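Local coordinates for protein probable L,D-transpeptidase 3 (Mycobacterium tuberculosis, PDB 6D4K) that probably acts as an L,D-transpeptidase of the mycobacterial cell wall, carrying out cross-linking reactions that are still unidentified, and is acylated by the β-lactam faropenem, at residues Tyr24-Ala29 / Glu63-Val68; Lys77-Asp82 / Gln87-Arg92; Tyr174-Lys179 / Glu245-Ala250; Val208-Thr211 / Tyr216-Ser219. All coordinates share one frame; numbering follows the deposited sequence. Where two conformers were deposited one is given.

From the N terminus, interaction 1 brings the chain start and strand 28-32 against the end of helix 59-65, closing a loop of 33 residues. Interaction 2 follows in series with the hairpin of strands 76-80 and 85-90 in the same sheet; the two contacts touch, E63 OE2 bonding to W80 NE1. Both belong to the bacterial Ig domain. In the catalytic domain, interaction 3 closes a long loop between strand 172-180 and helix 241-250. Nested inside that loop, the tight hairpin of interaction 4 pairs strands 207-209 and 216-219. Backbone bonds between L177 and S178 and R209 join interactions 3 and 4, whose centres are 7 Å apart.

Interaction 1: Tyr24-Ala29 / Glu63-Val68; sequences YGFAVA and ERAVEV
V28 and V66 make the closer of the two apolar contacts here, with V28 CG2 3.5 Å from V66 CG1. In each valine the touching methyl is the branch anti to its own carbonyl carbon, and the two side chains meet at a slant. V66 is buried: its other neighbours include V47 and F49 of strand 45-49 and F78 of strand 76-80, and V28 also rests on V47. The second apolar contact is looser. F26 CD2 lies 4.1 Å from A65 CB, and the methyl approaches the ring obliquely. The same ring also touches A61, A62 and I53.

Helix 59-65 belongs to the connection between strand 45-49 of one sheet and strand 68-71 of the other in this bacterial Ig domain, so the contact sets the N-terminal edge of the first sheet against the end of that helix. About 125 Å² is buried in all, counting both sides.

Hydrogen bonds do not cross the contact; those present shape each segment separately. A type I turn runs from Y24 to A27, closed by A27 N to Y24 O at 3.2 Å, and it leads into strand 28-32. On the other segment, V66 is the first residue to leave helical backbone angles, and its N keeps a weak 3.3 Å bond to E63 O.

Interaction 2: Lys77-Asp82 / Gln87-Arg92; sequences KFEWLD and QWVPDR
D91 OD1 receives K77 NZ in a 2.8 Å salt bridge, approached from above the carboxylate plane (37° out of it). A bend at the last torsion of the lysine, chi4 68°, turns the ammonium toward the acid. The other oxygen, D91 OD2, takes a water at 2.7 Å and a hydrogen bond from T75 OG1, so both oxygens are engaged.

Two strands of the Ig domain, 76-80 and 85-90, form this antiparallel hairpin. K77 with V89 and E79 with Q87 are hydrogen-bonded pairs, illustrated by V89 N to K77 O at 2.8 Å; F78 with W88 is the non-hydrogen-bonded pair between them. Beyond E79, L81 and D82 form a classic beta bulge.

On the face bearing E79 and Q87, Q87 NE2 donates to E79 OE1 at 3.0 Å; the acceptor lies in the amide plane, whereas OE1 is met from above its own carboxylate plane. L81 CD1 approaches Q87 OE1 at 3.7 Å. On the other face W88 meets F78 in a T-shaped stack, planes 65° apart, with W88 CD1 3.5 Å above the centre of the F78 ring.

The E79-Q87 bond thus lies on the more exposed face, while the aromatic pair, with W88 buried, packs inward and turns F78 toward helix 59-65.

Interaction 3: Tyr174-Lys179 / Glu245-Ala250; sequences YTVLSK and EWYYNA
K179 lies across the ring of Y248, its aliphatic chain over one face and its ammonium at the end of helix 241-250, a combined CH-pi and cation-pi arrangement in the L,D-transpeptidase catalytic (YkuD) fold. K179 CE is 3.9 Å from the Y248 ring centroid and 15° off the ring normal; K179 NZ, farther out at 4.8 Å from that centroid, is still over the face. Nearer the backbone, K179 CB packs on Y248 CE2 at 3.6 Å. The lysine chain is bent at its third torsion (chi3 57°), which carries the amine past the ring to the helix end.

There K179 NZ donates to Y248 O at 2.8 Å, nearly along the C=O axis, and a second bond goes to V251 O just after the segment. With one bond to a carbonyl of the last turn and another just beyond it, the ammonium sits at the C-terminal end of the helix, where it would probably interact favourably with the helix dipole. The chain next reaches D252, a calcium ligand, and the K179 side chain is about 8 Å from that ion.

Farther out, other rings and V208 of strand 207-209 support the tyrosines. Y248 meets Y206 edge to face, Y247 pairs likewise with F128, and both rest on V208. The strand carrying K179 is held by backbone hydrogen bonds between L177 and S178 and R209 of strand 207-209. Its break at V176 and L177 leaves V176 against V208, V257 and Y247: V176 CG2 lies 4.0 Å from Y247 OH, the two side chains running in opposite directions.

Interaction 4: Val208-Thr211 / Tyr216-Ser219; sequences VRIT and YVHS
V208 and V217 form an antiparallel hydrogen-bonded pair, V208 N to V217 O at 2.8 Å and V217 N to V208 O at 2.9 Å, while the next pair, R209 with Y216, is non-hydrogen-bonded and has its CA atoms 4.4 Å apart. Y216 CA also approaches V208 O at 3.2 Å in a CA-H...O contact.

R209 and Y216 share one face of the hairpin. With CG anti to the backbone N (chi1 180°), the arginine runs over the tyrosine ring: R209 CB is 3.5 Å from Y216 CE2. Its chain then folds at chi3 to bring the guanidinium back, at 55° to the ring plane. R209 NH2 and Y216 OH come within 2.7 Å, yet the angle is poor for a hydrogen bond; the hydroxyl sits over the guanidinium face instead.

The valines occupy the other face, V208 CB and V217 CB 4.2 Å apart, and V217 touches Y247 of helix 241-250. I210 adds its CG2 branch beside V217 CG2, though more loosely.

Farther along the second strand, H218 ND1 donates to S219 O at 2.8 Å, reaching it from well above the carbonyl plane, which constrains the imidazole's rotation. Y216 and H218 both touch C236, the residue that faropenem acylates. H218 is the predicted proton donor/acceptor and C236 the predicted nucleophile, so this hairpin probably lines one side of the active site, as in the YkuD family, in which a histidine from a separate strand stands near the cysteine of an SHGC sequence.

Interaction 1: Tyr24-Ala29 / Glu63-Val68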
# COMPACT_ATOMS: atom_id res chain seq x y z
N TYR A 24 -20.54 -25.56 -11.54
CA TYR A 24 -20.10 -24.18 -11.72
C TYR A 24 -19.89 -23.46 -10.38
O TYR A 24 -20.06 -22.25 -10.28
CB TYR A 24 -21.07 -23.41 -12.62
CG TYR A 24 -22.53 -23.46 -12.19
CD1 TYR A 24 -23.04 -22.57 -11.26
CD2 TYR A 24 -23.40 -24.39 -12.75
CE1 TYR A 24 -24.37 -22.61 -10.87
CE2 TYR A 24 -24.73 -24.44 -12.37
CZ TYR A 24 -25.21 -23.55 -11.43
OH TYR A 24 -26.54 -23.59 -11.05
N GLY A 25 -19.50 -24.24 -9.36
CA GLY A 25 -19.25 -23.65 -8.06
C GLY A 25 -18.04 -22.74 -8.03
O GLY A 25 -17.96 -21.83 -7.20
N PHE A 26 -17.08 -22.96 -8.94
CA PHE A 26 -15.90 -22.12 -9.02
C PHE A 26 -15.99 -21.11 -10.16
O PHE A 26 -14.96 -20.59 -10.60
CB PHE A 26 -14.62 -22.95 -9.13
CG PHE A 26 -14.49 -24.01 -8.06
CD1 PHE A 26 -14.94 -23.79 -6.77
CD2 PHE A 26 -13.87 -25.22 -8.35
CE1 PHE A 26 -14.81 -24.77 -5.79
CE2 PHE A 26 -13.73 -26.20 -7.38
CZ PHE A 26 -14.20 -25.97 -6.09
N ALA A 27 -17.21 -20.81 -10.63
CA ALA A 27 -17.39 -19.81 -11.68
C ALA A 27 -16.83 -18.46 -11.25
O ALA A 27 -17.16 -17.96 -10.17
CB ALA A 27 -18.88 -19.66 -12.00
N VAL A 28 -16.00 -17.88 -12.10
CA VAL A 28 -15.35 -16.60 -11.82
C VAL A 28 -16.18 -15.46 -12.41
O VAL A 28 -16.43 -15.41 -13.62
CB VAL A 28 -13.93 -16.58 -12.39
CG1 VAL A 28 -13.33 -15.18 -12.28
CG2 VAL A 28 -13.06 -17.59 -11.68
N ALA A 29 -16.58 -14.53 -11.55
CA ALA A 29 -17.33 -13.38 -12.03
C ALA A 29 -16.40 -12.38 -12.69
O ALA A 29 -16.70 -11.86 -13.78
CB ALA A 29 -18.09 -12.73 -10.87
N GLU A 63 -8.57 -22.89 -6.05
CA GLU A 63 -7.29 -22.29 -6.41
C GLU A 63 -6.72 -22.90 -7.68
O GLU A 63 -6.16 -22.20 -8.53
CB GLU A 63 -6.30 -22.46 -5.26
CG GLU A 63 -6.62 -21.52 -4.11
CD GLU A 63 -5.90 -21.87 -2.83
OE1 GLU A 63 -4.95 -22.69 -2.87
OE2 GLU A 63 -6.31 -21.34 -1.77
N ARG A 64 -6.87 -24.21 -7.84
CA ARG A 64 -6.39 -24.85 -9.06
C ARG A 64 -7.22 -24.42 -10.26
O ARG A 64 -6.68 -24.21 -11.35
CB ARG A 64 -6.38 -26.37 -8.89
CG ARG A 64 -5.37 -26.86 -7.85
CD ARG A 64 -5.10 -28.35 -7.93
NE ARG A 64 -6.32 -29.14 -7.75
CZ ARG A 64 -6.79 -29.56 -6.58
NH1 ARG A 64 -6.15 -29.27 -5.45
NH2 ARG A 64 -7.91 -30.27 -6.53
N ALA A 65 -8.53 -24.24 -10.06
CA ALA A 65 -9.39 -23.83 -11.16
C ALA A 65 -9.05 -22.42 -11.64
O ALA A 65 -9.28 -22.10 -12.81
CB ALA A 65 -10.86 -23.93 -10.76
N VAL A 66 -8.50 -21.58 -10.76
CA VAL A 66 -8.20 -20.19 -11.10
C VAL A 66 -6.69 -19.98 -11.16
O VAL A 66 -6.20 -18.87 -10.94
CB VAL A 66 -8.92 -19.20 -10.16
CG1 VAL A 66 -10.43 -19.45 -10.20
CG2 VAL A 66 -8.37 -19.29 -8.72
N GLU A 67 -5.95 -21.04 -11.46
CA GLU A 67 -4.51 -21.01 -11.60
C GLU A 67 -4.05 -19.77 -12.36
O GLU A 67 -4.53 -19.49 -13.47
CB GLU A 67 -4.09 -22.27 -12.37
CG GLU A 67 -2.59 -22.45 -12.54
CD GLU A 67 -2.23 -23.60 -13.46
OE1 GLU A 67 -3.15 -24.23 -14.03
OE2 GLU A 67 -1.02 -23.89 -13.61
N VAL A 68 -3.15 -19.00 -11.76
CA VAL A 68 -2.68 -17.75 -12.37
C VAL A 68 -1.43 -18.03 -13.20
O VAL A 68 -0.41 -18.49 -12.68
CB VAL A 68 -2.41 -16.68 -11.31
CG1 VAL A 68 -1.86 -15.42 -11.97
CG2 VAL A 68 -3.69 -16.40 -10.51

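Interaction 2: Lys77-Asp82 / Gln87-Arg92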
# COMPACT_ATOMS: atom_id res chain seq x y z
N LYS A 77 1.22 -16.47 -4.17
CA LYS A 77 0.51 -17.20 -3.12
C LYS A 77 -0.93 -16.71 -3.03
O LYS A 77 -1.18 -15.50 -3.10
CB LYS A 77 1.20 -16.99 -1.77
CG LYS A 77 2.58 -17.62 -1.66
CD LYS A 77 3.35 -17.10 -0.46
CE LYS A 77 4.70 -17.78 -0.32
NZ LYS A 77 5.59 -17.39 -1.43
N PHE A 78 -1.86 -17.63 -2.84
CA PHE A 78 -3.27 -17.29 -2.70
C PHE A 78 -3.60 -16.92 -1.26
O PHE A 78 -3.16 -17.58 -0.31
CB PHE A 78 -4.16 -18.46 -3.12
CG PHE A 78 -4.26 -18.66 -4.61
CD1 PHE A 78 -4.96 -17.76 -5.40
CD2 PHE A 78 -3.66 -19.75 -5.22
CE1 PHE A 78 -5.08 -17.96 -6.77
CE2 PHE A 78 -3.76 -19.95 -6.59
CZ PHE A 78 -4.47 -19.06 -7.37
N GLU A 79 -4.39 -15.86 -1.11
CA GLU A 79 -4.95 -15.45 0.18
C GLU A 79 -6.43 -15.20 -0.01
O GLU A 79 -6.82 -14.44 -0.90
CB GLU A 79 -4.31 -14.15 0.68
CG GLU A 79 -2.80 -14.15 0.79
CD GLU A 79 -2.28 -12.80 1.25
OE1 GLU A 79 -3.02 -11.80 1.15
OE2 GLU A 79 -1.12 -12.75 1.72
N TRP A 80 -7.26 -15.82 0.82
CA TRP A 80 -8.70 -15.63 0.72
C TRP A 80 -9.11 -14.38 1.49
O TRP A 80 -8.86 -14.28 2.70
CB TRP A 80 -9.44 -16.89 1.20
CG TRP A 80 -9.29 -17.99 0.20
CD1 TRP A 80 -8.22 -18.81 0.04
CD2 TRP A 80 -10.22 -18.33 -0.84
NE1 TRP A 80 -8.42 -19.66 -1.02
CE2 TRP A 80 -9.65 -19.39 -1.57
CE3 TRP A 80 -11.48 -17.85 -1.21
CZ2 TRP A 80 -10.29 -19.98 -2.67
CZ3 TRP A 80 -12.14 -18.44 -2.27
CH2 TRP A 80 -11.53 -19.48 -3.01
N LEU A 81 -9.71 -13.42 0.78
CA LEU A 81 -10.19 -12.19 1.40
C LEU A 81 -11.63 -12.29 1.90
O LEU A 81 -12.01 -11.59 2.84
CB LEU A 81 -10.07 -11.02 0.41
CG LEU A 81 -8.69 -10.80 -0.20
CD1 LEU A 81 -8.65 -9.55 -1.07
CD2 LEU A 81 -7.64 -10.75 0.89
N ASP A 82 -12.43 -13.14 1.27
CA ASP A 82 -13.81 -13.41 1.63
C ASP A 82 -14.13 -14.79 1.06
O ASP A 82 -13.30 -15.38 0.36
CB ASP A 82 -14.74 -12.34 1.04
CG ASP A 82 -15.98 -12.07 1.89
OD1 ASP A 82 -16.41 -12.96 2.67
OD2 ASP A 82 -16.53 -10.95 1.78
N GLN A 87 -7.22 -13.59 -3.57
CA GLN A 87 -6.21 -12.81 -4.27
C GLN A 87 -4.92 -13.60 -4.36
O GLN A 87 -4.59 -14.38 -3.46
CB GLN A 87 -5.96 -11.45 -3.62
CG GLN A 87 -5.13 -11.43 -2.38
CD GLN A 87 -4.85 -10.03 -1.94
OE1 GLN A 87 -5.27 -9.07 -2.60
NE2 GLN A 87 -4.16 -9.87 -0.82
N TRP A 88 -4.22 -13.41 -5.46
CA TRP A 88 -2.95 -14.07 -5.72
C TRP A 88 -1.89 -12.99 -5.62
O TRP A 88 -1.88 -12.04 -6.41
CB TRP A 88 -3.01 -14.71 -7.09
CG TRP A 88 -1.84 -15.53 -7.49
CD1 TRP A 88 -1.63 -16.87 -7.23
CD2 TRP A 88 -0.73 -15.11 -8.29
NE1 TRP A 88 -0.45 -17.29 -7.82
CE2 TRP A 88 0.12 -16.22 -8.47
CE3 TRP A 88 -0.37 -13.88 -8.86
CZ2 TRP A 88 1.29 -16.14 -9.21
CZ3 TRP A 88 0.80 -13.81 -9.59
CH2 TRP A 88 1.62 -14.94 -9.76
N VAL A 89 -1.02 -13.12 -4.62
CA VAL A 89 -0.01 -12.11 -4.30
C VAL A 89 1.29 -12.53 -4.97
O VAL A 89 1.84 -13.58 -4.61
CB VAL A 89 0.16 -12.01 -2.78
CG1 VAL A 89 1.28 -11.03 -2.42
CG2 VAL A 89 -1.17 -11.64 -2.12
N PRO A 90 1.81 -11.76 -5.93
CA PRO A 90 3.08 -12.15 -6.56
C PRO A 90 4.23 -12.12 -5.57
O PRO A 90 4.30 -11.25 -4.71
CB PRO A 90 3.27 -11.10 -7.66
CG PRO A 90 2.47 -9.90 -7.19
CD PRO A 90 1.28 -10.49 -6.45
N ASP A 91 5.14 -13.08 -5.72
CA ASP A 91 6.28 -13.14 -4.82
C ASP A 91 7.32 -12.06 -5.12
O ASP A 91 8.18 -11.77 -4.27
CB ASP A 91 6.98 -14.49 -4.99
CG ASP A 91 6.20 -15.65 -4.41
OD1 ASP A 91 5.39 -15.47 -3.47
OD2 ASP A 91 6.46 -16.79 -4.87
N ARG A 92 7.28 -11.48 -6.32
CA ARG A 92 8.22 -10.47 -6.77
C ARG A 92 7.41 -9.35 -7.40
O ARG A 92 6.21 -9.50 -7.62
CB ARG A 92 9.21 -11.06 -7.81
CG ARG A 92 9.66 -12.50 -7.54
CD ARG A 92 10.64 -12.97 -8.59
NE ARG A 92 10.13 -12.79 -9.95
CZ ARG A 92 9.59 -13.74 -10.70
NH1 ARG A 92 9.48 -14.99 -10.24
NH2 ARG A 92 9.18 -13.45 -11.92
O HOH W 1 4.98 -19.00 -4.34

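Interaction 3: Tyr174-Lys179 / Glu245-Ala250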
# COMPACT_ATOMS: atom_id res chain seq x y z
N TYR A 174 3.81 -4.55 1.96
CA TYR A 174 2.45 -4.09 1.72
C TYR A 174 2.31 -3.58 0.30
O TYR A 174 3.30 -3.37 -0.40
CB TYR A 174 2.08 -2.97 2.70
CG TYR A 174 2.27 -3.35 4.15
CD1 TYR A 174 1.33 -4.12 4.81
CD2 TYR A 174 3.40 -2.95 4.86
CE1 TYR A 174 1.50 -4.48 6.14
CE2 TYR A 174 3.58 -3.29 6.18
CZ TYR A 174 2.62 -4.06 6.82
OH TYR A 174 2.79 -4.41 8.14
N THR A 175 1.07 -3.36 -0.13
CA THR A 175 0.83 -2.71 -1.40
C THR A 175 -0.20 -1.60 -1.19
O THR A 175 -1.03 -1.67 -0.28
CB THR A 175 0.35 -3.67 -2.50
OG1 THR A 175 -0.96 -4.14 -2.20
CG2 THR A 175 1.31 -4.87 -2.65
N VAL A 176 -0.13 -0.59 -2.04
CA VAL A 176 -1.11 0.49 -1.97
C VAL A 176 -2.48 -0.04 -2.39
O VAL A 176 -2.66 -0.51 -3.52
CB VAL A 176 -0.69 1.68 -2.84
CG1 VAL A 176 -1.81 2.73 -2.89
CG2 VAL A 176 0.61 2.27 -2.33
N LEU A 177 -3.44 0.04 -1.48
CA LEU A 177 -4.81 -0.42 -1.72
C LEU A 177 -5.72 0.68 -2.25
O LEU A 177 -6.65 0.39 -2.99
CB LEU A 177 -5.43 -0.97 -0.44
CG LEU A 177 -4.69 -2.14 0.20
CD1 LEU A 177 -5.34 -2.55 1.51
CD2 LEU A 177 -4.60 -3.33 -0.74
N SER A 178 -5.48 1.93 -1.85
CA SER A 178 -6.31 3.04 -2.30
C SER A 178 -5.58 4.34 -1.99
O SER A 178 -4.63 4.37 -1.20
CB SER A 178 -7.68 3.03 -1.62
OG SER A 178 -7.58 3.29 -0.23
N LYS A 179 -6.06 5.41 -2.62
CA LYS A 179 -5.57 6.78 -2.46
C LYS A 179 -6.81 7.66 -2.29
O LYS A 179 -7.74 7.56 -3.08
CB LYS A 179 -4.79 7.28 -3.71
CG LYS A 179 -3.33 6.87 -3.81
CD LYS A 179 -2.85 6.98 -5.24
CE LYS A 179 -3.00 8.38 -5.83
NZ LYS A 179 -2.02 8.55 -6.94
N GLU A 245 2.21 14.84 -0.29
CA GLU A 245 1.60 15.22 -1.56
C GLU A 245 2.38 14.66 -2.74
O GLU A 245 1.80 14.10 -3.68
CB GLU A 245 1.51 16.75 -1.66
CG GLU A 245 1.09 17.25 -3.03
CD GLU A 245 1.15 18.75 -3.14
OE1 GLU A 245 0.40 19.31 -3.97
OE2 GLU A 245 1.95 19.38 -2.41
N TRP A 246 3.71 14.77 -2.69
CA TRP A 246 4.56 14.29 -3.76
C TRP A 246 4.48 12.78 -3.89
O TRP A 246 4.30 12.25 -5.00
CB TRP A 246 6.00 14.74 -3.50
CG TRP A 246 6.91 14.51 -4.63
CD1 TRP A 246 7.20 15.38 -5.64
CD2 TRP A 246 7.65 13.32 -4.89
NE1 TRP A 246 8.09 14.81 -6.50
CE2 TRP A 246 8.38 13.54 -6.07
CE3 TRP A 246 7.78 12.10 -4.23
CZ2 TRP A 246 9.22 12.57 -6.62
CZ3 TRP A 246 8.61 11.14 -4.77
CH2 TRP A 246 9.32 11.38 -5.96
N TYR A 247 4.57 12.06 -2.78
CA TYR A 247 4.45 10.60 -2.82
C TYR A 247 3.07 10.17 -3.32
O TYR A 247 2.95 9.28 -4.17
CB TYR A 247 4.72 10.01 -1.44
CG TYR A 247 4.45 8.54 -1.38
CD1 TYR A 247 3.47 8.02 -0.55
CD2 TYR A 247 5.21 7.65 -2.14
CE1 TYR A 247 3.23 6.66 -0.48
CE2 TYR A 247 4.97 6.29 -2.08
CZ TYR A 247 3.99 5.80 -1.24
OH TYR A 247 3.74 4.44 -1.19
N TYR A 248 2.01 10.78 -2.78
CA TYR A 248 0.65 10.49 -3.21
C TYR A 248 0.50 10.67 -4.72
O TYR A 248 -0.06 9.82 -5.41
CB TYR A 248 -0.31 11.42 -2.47
CG TYR A 248 -1.78 11.27 -2.81
CD1 TYR A 248 -2.34 11.88 -3.93
CD2 TYR A 248 -2.63 10.58 -1.95
CE1 TYR A 248 -3.69 11.77 -4.21
CE2 TYR A 248 -3.98 10.47 -2.22
CZ TYR A 248 -4.51 11.06 -3.36
OH TYR A 248 -5.85 10.95 -3.62
N ASN A 249 1.02 11.78 -5.25
CA ASN A 249 0.88 12.04 -6.67
C ASN A 249 1.71 11.09 -7.52
O ASN A 249 1.37 10.86 -8.68
CB ASN A 249 1.25 13.50 -6.98
CG ASN A 249 0.20 14.49 -6.50
OD1 ASN A 249 -0.97 14.15 -6.33
ND2 ASN A 249 0.62 15.73 -6.31
N ALA A 250 2.80 10.53 -6.96
CA ALA A 250 3.66 9.63 -7.72
C ALA A 250 3.17 8.19 -7.71
O ALA A 250 3.37 7.47 -8.69
CB ALA A 250 5.07 9.70 -7.16

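Interaction 4: Val208-Thr211 / Tyr216-Ser219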
# COMPACT_ATOMS: atom_id res chain seq x y z
N VAL A 208 -2.72 7.39 1.69
CA VAL A 208 -2.37 6.23 0.88
C VAL A 208 -2.59 5.01 1.77
O VAL A 208 -1.82 4.77 2.70
CB VAL A 208 -0.92 6.30 0.39
CG1 VAL A 208 -0.58 5.12 -0.49
CG2 VAL A 208 -0.66 7.62 -0.35
N ARG A 209 -3.66 4.25 1.51
CA ARG A 209 -4.00 3.11 2.37
C ARG A 209 -3.16 1.90 1.97
O ARG A 209 -3.06 1.56 0.79
CB ARG A 209 -5.47 2.76 2.22
CG ARG A 209 -5.88 1.58 3.08
CD ARG A 209 -7.23 1.00 2.66
NE ARG A 209 -8.32 1.94 2.89
CZ ARG A 209 -9.11 1.91 3.95
NH1 ARG A 209 -8.95 0.99 4.89
NH2 ARG A 209 -10.08 2.81 4.07
N ILE A 210 -2.55 1.24 2.96
CA ILE A 210 -1.70 0.08 2.69
C ILE A 210 -2.16 -1.19 3.39
O ILE A 210 -1.60 -2.26 3.12
CB ILE A 210 -0.20 0.35 2.96
CG1 ILE A 210 0.04 0.69 4.43
CG2 ILE A 210 0.31 1.46 2.06
CD1 ILE A 210 1.51 0.87 4.79
N THR A 211 -3.15 -1.13 4.27
CA THR A 211 -3.75 -2.35 4.79
C THR A 211 -5.26 -2.18 4.88
O THR A 211 -5.76 -1.06 5.02
CB THR A 211 -3.23 -2.78 6.18
OG1 THR A 211 -3.75 -1.90 7.19
CG2 THR A 211 -1.69 -2.81 6.23
N TYR A 216 -2.03 3.64 6.96
CA TYR A 216 -1.85 4.59 5.87
C TYR A 216 -0.45 5.19 5.91
O TYR A 216 0.18 5.29 6.97
CB TYR A 216 -2.82 5.78 5.99
CG TYR A 216 -4.27 5.46 5.75
CD1 TYR A 216 -5.06 4.91 6.76
CD2 TYR A 216 -4.87 5.76 4.54
CE1 TYR A 216 -6.40 4.63 6.55
CE2 TYR A 216 -6.21 5.49 4.32
CZ TYR A 216 -6.97 4.92 5.32
OH TYR A 216 -8.31 4.65 5.09
N VAL A 217 0.03 5.60 4.73
CA VAL A 217 1.01 6.66 4.60
C VAL A 217 0.22 7.95 4.38
O VAL A 217 -0.66 7.99 3.51
CB VAL A 217 1.95 6.41 3.40
CG1 VAL A 217 2.98 7.51 3.31
CG2 VAL A 217 2.62 5.05 3.50
N HIS A 218 0.51 8.98 5.16
CA HIS A 218 -0.35 10.15 5.05
C HIS A 218 0.35 11.41 5.54
O HIS A 218 1.39 11.35 6.21
CB HIS A 218 -1.67 9.93 5.79
CG HIS A 218 -1.53 9.88 7.28
ND1 HIS A 218 -1.66 11.00 8.07
CD2 HIS A 218 -1.27 8.85 8.12
CE1 HIS A 218 -1.48 10.67 9.34
NE2 HIS A 218 -1.25 9.37 9.40
N SER A 219 -0.25 12.54 5.20
CA SER A 219 0.22 13.84 5.69
C SER A 219 -0.18 14.01 7.14
O SER A 219 -1.33 13.73 7.52
CB SER A 219 -0.42 14.96 4.87
OG SER A 219 -1.81 14.75 4.72